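Local coordinates for protein putative oxidoreductase (Pseudomonas putida, PDB 3L6D) that probably works as an NADP-binding oxidoreductase, with a Rossmann-type nucleotide-binding domain followed by a helical domain like that of the reductive aminases, at residues F71-L74 with A78-E81; A36-S41 with E57-A62; V98-N103 with S141-D146; L109-L114 with G120-G125. One frame throughout, in Å; residues are numbered along the deposited sequence.

All four contacts lie in the N-terminal Rossmann-type domain, and all involve elements packed against or belonging to its central sheet. Contacts 3 and 4 are closest, with centres about 9 Å apart. They join where Asp-99 OD2 meets Tyr-122 OH at 2.6 Å, and contact 4 is nested inside the chain loop that contact 3 closes. Contact 1 touches both: Leu-73 N lies 2.7 Å from Thr-101 OG1, and Thr-79 packs on Leu-111. Contact 2 sits about 12 Å from contact 1 between centres and reaches it through a long, weak pair of Arg-40 and Glu-81. Leu-73 of contact 1 touches the probable nucleotide-binding GxGxxG turn.

Contact 1 (F71-L74 with A78-E81); sequences FVLL and ATHE
The backbones of Phe-71 to Leu-74 and Ala-78 to Glu-81 come closest at Leu-74 and Ala-78, whose CA atoms are 5.9 Å apart. This is a strand-loop-helix step of the Rossmann-type fold. The chain leaves strand 68-71, turns, and enters helix 76-84, which folds back against the loop. The two segments meet by van der Waals contact alone. On the loop side Leu-73 does most of the touching; Ala-78 and Thr-79 receive it. Its CG is anti to the carbonyl carbon (chi1 -67°), and from there the CD1 branch of Leu-73 reaches the first turn of the helix. CD1 lies 3.7 Å from Thr-79 CA and 3.9 Å from Ala-78 O, so it rests on backbone as much as on side chain. Lower down, the CB atoms of Leu-73 and Ala-78 meet at 4.0 Å. The Ala-78 methyl also faces the start of Leu-74, with the two CB atoms 4.3 Å apart. On the Phe-71 side the touch is lighter. Thr-79 CG2 comes to the edge of the phenyl ring, near its plane. The loop is also held from outside by Thr-101, whose OG1 bonds to Leu-73 N. Thr-79 OG1 bonds to the backbone O of Asp-75, just before the helix. That hydroxyl still lies 3.9 Å from Leu-73 CD1, while the threonine's methyl, CG2, is 4.3 Å from Phe-71 CD2.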
loop_
_atom_site.group_PDB
_atom_site.type_symbol
_atom_site.label_atom_id
_atom_site.label_comp_id
_atom_site.label_asym_id
_atom_site.label_seq_id
_atom_site.Cartn_x
_atom_site.Cartn_y
_atom_site.Cartn_z
ATOM N N PHE B 71 -9.268 14.081 26.184
ATOM C CA PHE B 71 -9.425 15.432 25.589
ATOM C C PHE B 71 -9.390 15.343 24.063
ATOM O O PHE B 71 -8.482 14.751 23.496
ATOM C CB PHE B 71 -8.272 16.364 25.940
ATOM C CG PHE B 71 -8.353 17.019 27.274
ATOM C CD1 PHE B 71 -8.855 16.367 28.371
ATOM C CD2 PHE B 71 -7.800 18.268 27.445
ATOM C CE1 PHE B 71 -8.902 16.985 29.630
ATOM C CE2 PHE B 71 -7.816 18.903 28.687
ATOM C CZ PHE B 71 -8.378 18.251 29.792
ATOM N N VAL B 72 -10.387 15.912 23.396
ATOM C CA VAL B 72 -10.395 15.912 21.945
ATOM C C VAL B 72 -10.952 17.269 21.546
ATOM O O VAL B 72 -12.150 17.433 21.380
ATOM C CB VAL B 72 -11.260 14.772 21.307
ATOM C CG1 VAL B 72 -10.742 14.486 19.901
ATOM C CG2 VAL B 72 -11.273 13.501 22.114
ATOM N N LEU B 73 -10.068 18.239 21.410
ATOM C CA LEU B 73 -10.488 19.638 21.307
ATOM C C LEU B 73 -10.079 20.210 19.970
ATOM O O LEU B 73 -9.372 19.544 19.214
ATOM C CB LEU B 73 -9.883 20.450 22.441
ATOM C CG LEU B 73 -10.442 20.060 23.821
ATOM C CD1 LEU B 73 -9.509 20.524 24.918
ATOM C CD2 LEU B 73 -11.856 20.575 24.057
ATOM N N LEU B 74 -10.542 21.431 19.673
ATOM C CA LEU B 74 -10.274 22.020 18.360
ATOM C C LEU B 74 -8.775 22.137 18.136
ATOM O O LEU B 74 -8.247 21.622 17.151
ATOM C CB LEU B 74 -10.943 23.399 18.178
ATOM C CG LEU B 74 -10.780 23.975 16.743
ATOM C CD1 LEU B 74 -11.343 23.021 15.665
ATOM C CD2 LEU B 74 -11.369 25.379 16.576
ATOM N N ALA B 78 -7.615 25.837 22.422
ATOM C CA ALA B 78 -8.771 25.228 23.117
ATOM C C ALA B 78 -8.350 24.384 24.353
ATOM O O ALA B 78 -9.036 24.380 25.389
ATOM C CB ALA B 78 -9.612 24.391 22.146
ATOM N N THR B 79 -7.212 23.697 24.242
ATOM C CA THR B 79 -6.696 22.869 25.354
ATOM C C THR B 79 -6.334 23.777 26.524
ATOM O O THR B 79 -6.696 23.494 27.668
ATOM C CB THR B 79 -5.471 22.050 24.922
ATOM O OG1 THR B 79 -5.812 21.236 23.795
ATOM C CG2 THR B 79 -4.956 21.139 26.059
ATOM N N HIS B 80 -5.647 24.890 26.251
ATOM C CA HIS B 80 -5.194 25.746 27.345
ATOM C C HIS B 80 -6.371 26.431 28.002
ATOM O O HIS B 80 -6.404 26.568 29.212
ATOM C CB HIS B 80 -4.137 26.732 26.872
ATOM C CG HIS B 80 -2.768 26.135 26.783
ATOM N ND1 HIS B 80 -1.882 26.141 27.844
ATOM C CD2 HIS B 80 -2.132 25.508 25.763
ATOM C CE1 HIS B 80 -0.755 25.559 27.476
ATOM N NE2 HIS B 80 -0.884 25.154 26.219
ATOM N N GLU B 81 -7.352 26.836 27.197
ATOM C CA GLU B 81 -8.597 27.445 27.698
ATOM C C GLU B 81 -9.363 26.516 28.685
ATOM O O GLU B 81 -9.762 26.931 29.801
ATOM C CB GLU B 81 -9.478 27.823 26.515
ATOM C CG GLU B 81 -10.859 28.337 26.902
ATOM C CD GLU B 81 -11.714 28.706 25.698
ATOM O OE1 GLU B 81 -11.575 28.071 24.620
ATOM O OE2 GLU B 81 -12.544 29.641 25.841
#

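Contact 2 (A36-S41 with E57-A62); sequences AIWNRS and ESVKAA
The indole of Trp-38 has one face laid against the start of helix 59-65, with the Ser-58 to Val-59 peptide and the Val-59 side chain over it. At the edge, near the ring plane, lies Glu-57 O, 3.7 Å from Trp-38 NE1; this is contact without a hydrogen bond. The five-membered part of the indole covers backbone. Trp-38 CD1 is 3.4 Å from Ser-58 C, which is close packing of a ring on a peptide. The six-membered part takes the valine. Val-59 CG2 sits 3.7 Å from the centroid of that ring and only 8° off its normal, a clear CH-pi contact. The torsion of Trp-38 explains this placement: CG is anti to the backbone N (chi1 177°), which carries the indole out from the strand and across the helix start. Val-59 CG2 is the branch beside its own backbone N, and CG1 is not the one used. Closer to the strand, Trp-38 CB meets Ala-62 CB at 4.2 Å, one turn further along the helix. The helix start is itself capped. Ser-58 is the N-cap, and its OG accepts from Ala-61 N at 3.1 Å, with an N-H...O angle of 159°. This fixes the turn that the indole covers. Strand 35-38 lies between strands 12-15 and 54-55 in the parallel part of the Rossmann-type sheet. Ile-15 of strand 12-15 touches Trp-38, Val-59 and Ala-62, and helix 88-92 packs on Val-59 through Val-88.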
loop_
_atom_site.group_PDB
_atom_site.type_symbol
_atom_site.label_atom_id
_atom_site.label_comp_id
_atom_site.label_asym_id
_atom_site.label_seq_id
_atom_site.Cartn_x
_atom_site.Cartn_y
_atom_site.Cartn_z
ATOM N N ALA B 36 -18.804 9.982 31.398
ATOM C CA ALA B 36 -19.265 11.312 31.692
ATOM C C ALA B 36 -18.670 12.241 30.643
ATOM O O ALA B 36 -17.586 11.980 30.128
ATOM C CB ALA B 36 -18.840 11.721 33.113
ATOM N N ILE B 37 -19.419 13.283 30.285
ATOM C CA ILE B 37 -19.000 14.188 29.181
ATOM C C ILE B 37 -19.210 15.626 29.573
ATOM O O ILE B 37 -20.029 15.963 30.475
ATOM C CB ILE B 37 -19.786 13.923 27.854
ATOM C CG1 ILE B 37 -21.292 14.207 28.079
ATOM C CG2 ILE B 37 -19.494 12.454 27.292
ATOM C CD1 ILE B 37 -22.116 14.197 26.806
ATOM N N TRP B 38 -18.480 16.491 28.866
ATOM C CA TRP B 38 -18.708 17.922 28.954
ATOM C C TRP B 38 -18.352 18.467 27.592
ATOM O O TRP B 38 -17.431 17.988 26.947
ATOM C CB TRP B 38 -17.817 18.592 30.019
ATOM C CG TRP B 38 -18.009 20.110 30.066
ATOM C CD1 TRP B 38 -18.905 20.816 30.828
ATOM C CD2 TRP B 38 -17.307 21.071 29.283
ATOM N NE1 TRP B 38 -18.785 22.176 30.576
ATOM C CE2 TRP B 38 -17.809 22.353 29.632
ATOM C CE3 TRP B 38 -16.289 20.977 28.336
ATOM C CZ2 TRP B 38 -17.336 23.528 29.035
ATOM C CZ3 TRP B 38 -15.825 22.154 27.731
ATOM C CH2 TRP B 38 -16.349 23.401 28.090
ATOM N N ASN B 39 -19.107 19.467 27.166
ATOM C CA ASN B 39 -18.807 20.187 25.978
ATOM C C ASN B 39 -19.532 21.507 25.905
ATOM O O ASN B 39 -20.184 21.935 26.861
ATOM C CB ASN B 39 -19.260 19.394 24.781
ATOM C CG ASN B 39 -18.515 19.771 23.563
ATOM O OD1 ASN B 39 -17.348 19.452 23.444
ATOM N ND2 ASN B 39 -19.161 20.492 22.661
ATOM N N ARG B 40 -19.428 22.124 24.725
ATOM C CA ARG B 40 -20.199 23.331 24.363
ATOM C C ARG B 40 -21.256 23.031 23.270
ATOM O O ARG B 40 -21.820 23.960 22.664
ATOM C CB ARG B 40 -19.226 24.422 23.900
ATOM C CG ARG B 40 -18.014 24.647 24.841
ATOM C CD ARG B 40 -17.255 25.939 24.457
ATOM N NE ARG B 40 -16.126 26.278 25.336
ATOM C CZ ARG B 40 -16.065 27.362 26.115
ATOM N NH1 ARG B 40 -17.070 28.239 26.144
ATOM N NH2 ARG B 40 -14.995 27.580 26.879
ATOM N N SER B 41 -21.547 21.746 23.019
ATOM C CA SER B 41 -22.360 21.355 21.826
ATOM C C SER B 41 -23.713 20.708 22.093
ATOM O O SER B 41 -23.794 19.496 22.296
ATOM C CB SER B 41 -21.585 20.456 20.846
ATOM O OG SER B 41 -22.465 19.852 19.910
ATOM N N GLU B 57 -21.604 19.441 34.628
ATOM C CA GLU B 57 -21.847 20.891 34.585
ATOM C C GLU B 57 -20.607 21.707 34.154
ATOM O O GLU B 57 -20.724 22.866 33.697
ATOM C CB GLU B 57 -22.392 21.358 35.940
ATOM C CG GLU B 57 -21.389 21.349 37.104
ATOM C CD GLU B 57 -22.025 21.806 38.424
ATOM O OE1 GLU B 57 -23.187 22.260 38.408
ATOM O OE2 GLU B 57 -21.349 21.697 39.482
ATOM N N SER B 58 -19.429 21.107 34.274
ATOM C CA SER B 58 -18.195 21.867 34.043
ATOM C C SER B 58 -17.062 20.922 33.688
ATOM O O SER B 58 -17.171 19.706 33.938
ATOM C CB SER B 58 -17.785 22.622 35.310
ATOM O OG SER B 58 -17.538 21.743 36.381
ATOM N N VAL B 59 -15.979 21.503 33.146
ATOM C CA VAL B 59 -14.695 20.790 32.996
ATOM C C VAL B 59 -14.236 20.160 34.317
ATOM O O VAL B 59 -13.929 18.976 34.357
ATOM C CB VAL B 59 -13.590 21.689 32.414
ATOM C CG1 VAL B 59 -12.237 20.934 32.343
ATOM C CG2 VAL B 59 -14.010 22.226 31.026
ATOM N N LYS B 60 -14.241 20.920 35.407
ATOM C CA LYS B 60 -13.745 20.392 36.674
ATOM C C LYS B 60 -14.562 19.205 37.171
ATOM O O LYS B 60 -13.990 18.252 37.697
ATOM C CB LYS B 60 -13.563 21.481 37.761
ATOM C CG LYS B 60 -14.831 22.155 38.283
ATOM C CD LYS B 60 -14.501 23.310 39.264
ATOM C CE LYS B 60 -15.581 24.400 39.181
ATOM N NZ LYS B 60 -16.728 24.033 40.064
ATOM N N ALA B 61 -15.881 19.247 36.979
ATOM C CA ALA B 61 -16.719 18.111 37.360
ATOM C C ALA B 61 -16.407 16.834 36.544
ATOM O O ALA B 61 -16.391 15.733 37.082
ATOM C CB ALA B 61 -18.224 18.481 37.249
ATOM N N ALA B 62 -16.196 17.006 35.256
ATOM C CA ALA B 62 -15.844 15.896 34.353
ATOM C C ALA B 62 -14.482 15.267 34.745
ATOM O O ALA B 62 -14.331 14.028 34.775
ATOM C CB ALA B 62 -15.828 16.390 32.933
#

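Contact 3 (V98-N103 with S141-D146); sequences VDYTTN and SIHTGD
One hydrogen bond spans the contact, between Tyr-100 OH and His-143 NE2 at 2.8 Å. It is nearly straight, at 166°, and either group could be the donor. Tyr-100 CG stands anti to its carbonyl carbon (chi1 -67°), which lets the ring extend toward His-143. The hydroxyl reaches the imidazole at its edge, in the ring plane. The two rings meet rim to rim, with planes at 80°. Apolar packing is slight: Val-98 CG1 lies 4.3 Å from His-143 CD2. A local bond shapes the chain beside the tyrosine. Asp-99 OD1 accepts from Thr-101 N at 3.1 Å, an Asx turn that bends the chain as it leaves strand 96-99. In the Rossmann-type sheet, strand 121-128 lies between strands 96-99 and 140-145. Tyr-100, just past strand 96-99, and His-143 bridge over it, with Leu-157 of helix 154-157 touching Val-98, Tyr-100 and His-143. A phenylalanine in place of Tyr-100 would probably leave His-143 NE2 without this partner and let the imidazole turn more readily. His-143 ND1 is hydrogen-bonded to Thr-164 OG1. Both ring nitrogens are therefore engaged, which should hold the rotation of this buried imidazole and gives each nitrogen a partner.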
loop_
_atom_site.group_PDB
_atom_site.type_symbol
_atom_site.label_atom_id
_atom_site.label_comp_id
_atom_site.label_asym_id
_atom_site.label_seq_id
_atom_site.Cartn_x
_atom_site.Cartn_y
_atom_site.Cartn_z
ATOM N N VAL B 98 -5.841 12.012 28.772
ATOM C CA VAL B 98 -5.415 11.363 27.499
ATOM C C VAL B 98 -5.772 12.301 26.335
ATOM O O VAL B 98 -6.957 12.490 26.030
ATOM C CB VAL B 98 -6.081 9.962 27.334
ATOM C CG1 VAL B 98 -5.483 9.213 26.095
ATOM C CG2 VAL B 98 -5.864 9.127 28.584
ATOM N N ASP B 99 -4.753 12.922 25.739
ATOM C CA ASP B 99 -4.909 14.051 24.840
ATOM C C ASP B 99 -4.767 13.603 23.405
ATOM O O ASP B 99 -3.643 13.325 22.949
ATOM C CB ASP B 99 -3.813 15.094 25.176
ATOM C CG ASP B 99 -3.972 16.411 24.433
ATOM O OD1 ASP B 99 -4.947 16.617 23.666
ATOM O OD2 ASP B 99 -3.100 17.266 24.647
ATOM N N TYR B 100 -5.907 13.518 22.699
ATOM C CA TYR B 100 -5.911 13.211 21.260
ATOM C C TYR B 100 -5.958 14.463 20.344
ATOM O O TYR B 100 -6.060 14.301 19.135
ATOM C CB TYR B 100 -7.066 12.266 20.903
ATOM C CG TYR B 100 -6.914 10.898 21.477
ATOM C CD1 TYR B 100 -6.132 9.941 20.852
ATOM C CD2 TYR B 100 -7.549 10.548 22.666
ATOM C CE1 TYR B 100 -5.981 8.658 21.379
ATOM C CE2 TYR B 100 -7.382 9.281 23.213
ATOM C CZ TYR B 100 -6.595 8.352 22.574
ATOM O OH TYR B 100 -6.433 7.100 23.092
ATOM N N THR B 101 -5.894 15.669 20.913
ATOM C CA THR B 101 -6.046 16.938 20.155
ATOM C C THR B 101 -4.773 17.155 19.347
ATOM O O THR B 101 -3.690 17.056 19.903
ATOM C CB THR B 101 -6.197 18.152 21.078
ATOM O OG1 THR B 101 -7.417 18.079 21.817
ATOM C CG2 THR B 101 -6.193 19.486 20.275
ATOM N N THR B 102 -4.895 17.446 18.049
ATOM C CA THR B 102 -3.706 17.784 17.231
ATOM C C THR B 102 -3.012 19.099 17.607
ATOM O O THR B 102 -3.631 20.166 17.713
ATOM C CB THR B 102 -4.012 17.764 15.745
ATOM O OG1 THR B 102 -4.743 16.572 15.460
ATOM C CG2 THR B 102 -2.713 17.770 14.944
ATOM N N ASN B 103 -1.693 18.997 17.668
ATOM C CA ASN B 103 -0.829 19.738 18.549
ATOM C C ASN B 103 0.440 20.019 17.736
ATOM O O ASN B 103 0.758 19.256 16.811
ATOM C CB ASN B 103 -0.535 18.756 19.720
ATOM C CG ASN B 103 0.395 19.308 20.773
ATOM O OD1 ASN B 103 1.531 18.830 20.917
ATOM N ND2 ASN B 103 -0.092 20.262 21.566
ATOM N N SER B 141 -3.328 2.690 17.576
ATOM C CA SER B 141 -3.059 4.010 18.137
ATOM C C SER B 141 -1.629 4.032 18.643
ATOM O O SER B 141 -1.054 2.995 18.861
ATOM C CB SER B 141 -4.028 4.337 19.298
ATOM O OG SER B 141 -3.957 3.278 20.248
ATOM N N ILE B 142 -1.079 5.223 18.841
ATOM C CA ILE B 142 0.249 5.387 19.417
ATOM C C ILE B 142 0.063 6.297 20.620
ATOM O O ILE B 142 -0.698 7.232 20.527
ATOM C CB ILE B 142 1.159 6.135 18.387
ATOM C CG1 ILE B 142 1.398 5.276 17.139
ATOM C CG2 ILE B 142 2.498 6.502 19.034
ATOM C CD1 ILE B 142 1.802 6.122 15.898
ATOM N N HIS B 143 0.711 6.005 21.751
ATOM C CA HIS B 143 0.618 6.854 22.941
ATOM C C HIS B 143 1.998 7.194 23.437
ATOM O O HIS B 143 2.958 6.436 23.190
ATOM C CB HIS B 143 -0.176 6.114 24.039
ATOM C CG HIS B 143 -1.638 5.994 23.728
ATOM N ND1 HIS B 143 -2.185 4.878 23.114
ATOM C CD2 HIS B 143 -2.658 6.867 23.904
ATOM C CE1 HIS B 143 -3.482 5.074 22.931
ATOM N NE2 HIS B 143 -3.789 6.277 23.401
ATOM N N THR B 144 2.136 8.366 24.072
ATOM C CA THR B 144 3.422 8.792 24.597
ATOM C C THR B 144 3.129 9.635 25.859
ATOM O O THR B 144 1.958 9.782 26.220
ATOM C CB THR B 144 4.276 9.564 23.528
ATOM O OG1 THR B 144 5.598 9.757 24.037
ATOM C CG2 THR B 144 3.685 10.892 23.137
ATOM N N GLY B 145 4.160 10.167 26.516
ATOM C CA GLY B 145 3.992 10.987 27.729
ATOM C C GLY B 145 4.350 10.160 28.954
ATOM O O GLY B 145 5.487 9.736 29.106
ATOM N N ASP B 146 3.348 9.861 29.781
ATOM C CA ASP B 146 3.543 9.180 31.057
ATOM C C ASP B 146 3.291 7.686 30.907
ATOM O O ASP B 146 2.136 7.238 30.785
ATOM C CB ASP B 146 2.582 9.803 32.079
ATOM C CG ASP B 146 2.844 9.358 33.520
ATOM O OD1 ASP B 146 2.819 8.146 33.861
ATOM O OD2 ASP B 146 3.028 10.270 34.342
#

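Contact 4 (L109-L114 with G120-G125); sequences LALQGL and GHYVKG
Tyr-122 has CG anti to its own nitrogen (chi1 177°), which swings the phenol off the strand and under helix 105-117. Gln-112 also holds CG opposite its backbone N (chi1 -167°), and this brings its CG near Tyr-122 CD2, with the side chain crossing the tyrosine at about a right angle. The helix meets the phenol with backbone as well as side chain. Gln-112 N stands 4.0 Å above the ring plane, over its centre, and Leu-111 C lies over the same face. Gln-112 CA is 3.7 Å from Tyr-122 CG. The glutamine's CB touches Tyr-122 CD2 at 3.7 Å, and its amide plane is turned 82° from the ring. Leu-111 covers the far end, with its CB 4.0 Å from Tyr-122 CE1. The phenol oxygen finds its polar partner outside this pair, in Asp-99 OD2 at the end of strand 96-99. A leucine at Tyr-122 would probably leave part of the helix underside uncovered and Asp-99 OD2 without this hydroxyl. The two segments belong to a beta-alpha-beta unit of the Rossmann-type fold: strand 96-99, helix 105-117 and strand 121-128. The helix packs on the sheet, and Tyr-122 lies between the two. Helix 76-84 packs on Leu-111 through Asn-76, Thr-79 and His-80. Trp-169 of the long helix 169-199 touches both Gln-112 and Tyr-122.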
loop_
_atom_site.group_PDB
_atom_site.type_symbol
_atom_site.label_atom_id
_atom_site.label_comp_id
_atom_site.label_asym_id
_atom_site.label_seq_id
_atom_site.Cartn_x
_atom_site.Cartn_y
_atom_site.Cartn_z
ATOM N N LEU B 109 4.941 19.256 25.291
ATOM C CA LEU B 109 5.804 19.247 26.487
ATOM C C LEU B 109 5.350 20.277 27.513
ATOM O O LEU B 109 5.438 20.036 28.729
ATOM C CB LEU B 109 7.302 19.384 26.157
ATOM C CG LEU B 109 7.942 18.135 25.525
ATOM C CD1 LEU B 109 9.349 18.440 25.010
ATOM C CD2 LEU B 109 7.952 16.893 26.472
ATOM N N ALA B 110 4.861 21.421 27.020
ATOM C CA ALA B 110 4.294 22.431 27.902
ATOM C C ALA B 110 3.007 21.908 28.585
ATOM O O ALA B 110 2.772 22.190 29.764
ATOM C CB ALA B 110 4.033 23.733 27.150
ATOM N N LEU B 111 2.193 21.149 27.849
ATOM C CA LEU B 111 0.929 20.587 28.422
ATOM C C LEU B 111 1.171 19.501 29.435
ATOM O O LEU B 111 0.522 19.464 30.497
ATOM C CB LEU B 111 0.040 20.010 27.349
ATOM C CG LEU B 111 -0.610 21.101 26.530
ATOM C CD1 LEU B 111 -1.084 20.502 25.188
ATOM C CD2 LEU B 111 -1.725 21.706 27.351
ATOM N N GLN B 112 2.084 18.604 29.080
ATOM C CA GLN B 112 2.597 17.632 30.012
ATOM C C GLN B 112 3.060 18.347 31.283
ATOM O O GLN B 112 2.612 18.023 32.369
ATOM C CB GLN B 112 3.756 16.851 29.373
ATOM C CG GLN B 112 4.136 15.610 30.169
ATOM C CD GLN B 112 5.231 14.818 29.504
ATOM O OE1 GLN B 112 6.374 15.241 29.478
ATOM N NE2 GLN B 112 4.889 13.666 28.977
ATOM N N GLY B 113 3.917 19.370 31.144
ATOM C CA GLY B 113 4.385 20.140 32.308
ATOM C C GLY B 113 3.275 20.693 33.174
ATOM O O GLY B 113 3.310 20.566 34.404
ATOM N N LEU B 114 2.284 21.297 32.530
ATOM C CA LEU B 114 1.136 21.861 33.206
ATOM C C LEU B 114 0.340 20.813 33.990
ATOM O O LEU B 114 0.007 21.015 35.163
ATOM C CB LEU B 114 0.218 22.521 32.177
ATOM C CG LEU B 114 -0.833 23.547 32.638
ATOM C CD1 LEU B 114 -1.167 24.581 31.533
ATOM C CD2 LEU B 114 -2.088 22.900 33.134
ATOM N N GLY B 120 -1.288 15.723 38.089
ATOM C CA GLY B 120 -1.973 14.776 37.220
ATOM C C GLY B 120 -0.971 14.079 36.321
ATOM O O GLY B 120 0.228 14.280 36.450
ATOM N N HIS B 121 -1.452 13.271 35.398
ATOM C CA HIS B 121 -0.563 12.518 34.530
ATOM C C HIS B 121 -1.019 12.806 33.139
ATOM O O HIS B 121 -2.238 12.916 32.904
ATOM C CB HIS B 121 -0.691 11.036 34.842
ATOM C CG HIS B 121 -0.537 10.744 36.295
ATOM N ND1 HIS B 121 0.691 10.770 36.928
ATOM C CD2 HIS B 121 -1.460 10.488 37.261
ATOM C CE1 HIS B 121 0.521 10.499 38.213
ATOM N NE2 HIS B 121 -0.773 10.332 38.442
ATOM N N TYR B 122 -0.073 12.990 32.232
ATOM C CA TYR B 122 -0.428 13.408 30.888
ATOM C C TYR B 122 -0.067 12.316 29.885
ATOM O O TYR B 122 1.085 11.860 29.855
ATOM C CB TYR B 122 0.304 14.705 30.549
ATOM C CG TYR B 122 0.027 15.151 29.145
ATOM C CD1 TYR B 122 -1.127 15.885 28.841
ATOM C CD2 TYR B 122 0.911 14.835 28.112
ATOM C CE1 TYR B 122 -1.370 16.311 27.537
ATOM C CE2 TYR B 122 0.662 15.233 26.808
ATOM C CZ TYR B 122 -0.485 15.958 26.533
ATOM O OH TYR B 122 -0.719 16.336 25.222
ATOM N N VAL B 123 -1.051 11.821 29.138
ATOM C CA VAL B 123 -0.760 10.914 28.017
ATOM C C VAL B 123 -1.202 11.532 26.712
ATOM O O VAL B 123 -2.360 12.011 26.599
ATOM C CB VAL B 123 -1.488 9.528 28.200
ATOM C CG1 VAL B 123 -1.193 8.613 27.014
ATOM C CG2 VAL B 123 -1.063 8.851 29.505
ATOM N N LYS B 124 -0.318 11.550 25.724
ATOM C CA LYS B 124 -0.709 12.069 24.411
ATOM C C LYS B 124 -1.081 10.845 23.554
ATOM O O LYS B 124 -0.385 9.852 23.594
ATOM C CB LYS B 124 0.454 12.809 23.732
ATOM C CG LYS B 124 0.161 13.227 22.275
ATOM C CD LYS B 124 1.466 13.871 21.630
ATOM C CE LYS B 124 1.158 14.378 20.179
ATOM N NZ LYS B 124 0.032 15.370 20.276
ATOM N N GLY B 125 -2.188 10.908 22.816
ATOM C CA GLY B 125 -2.540 9.782 21.949
ATOM C C GLY B 125 -2.665 10.241 20.492
ATOM O O GLY B 125 -2.975 11.418 20.214
#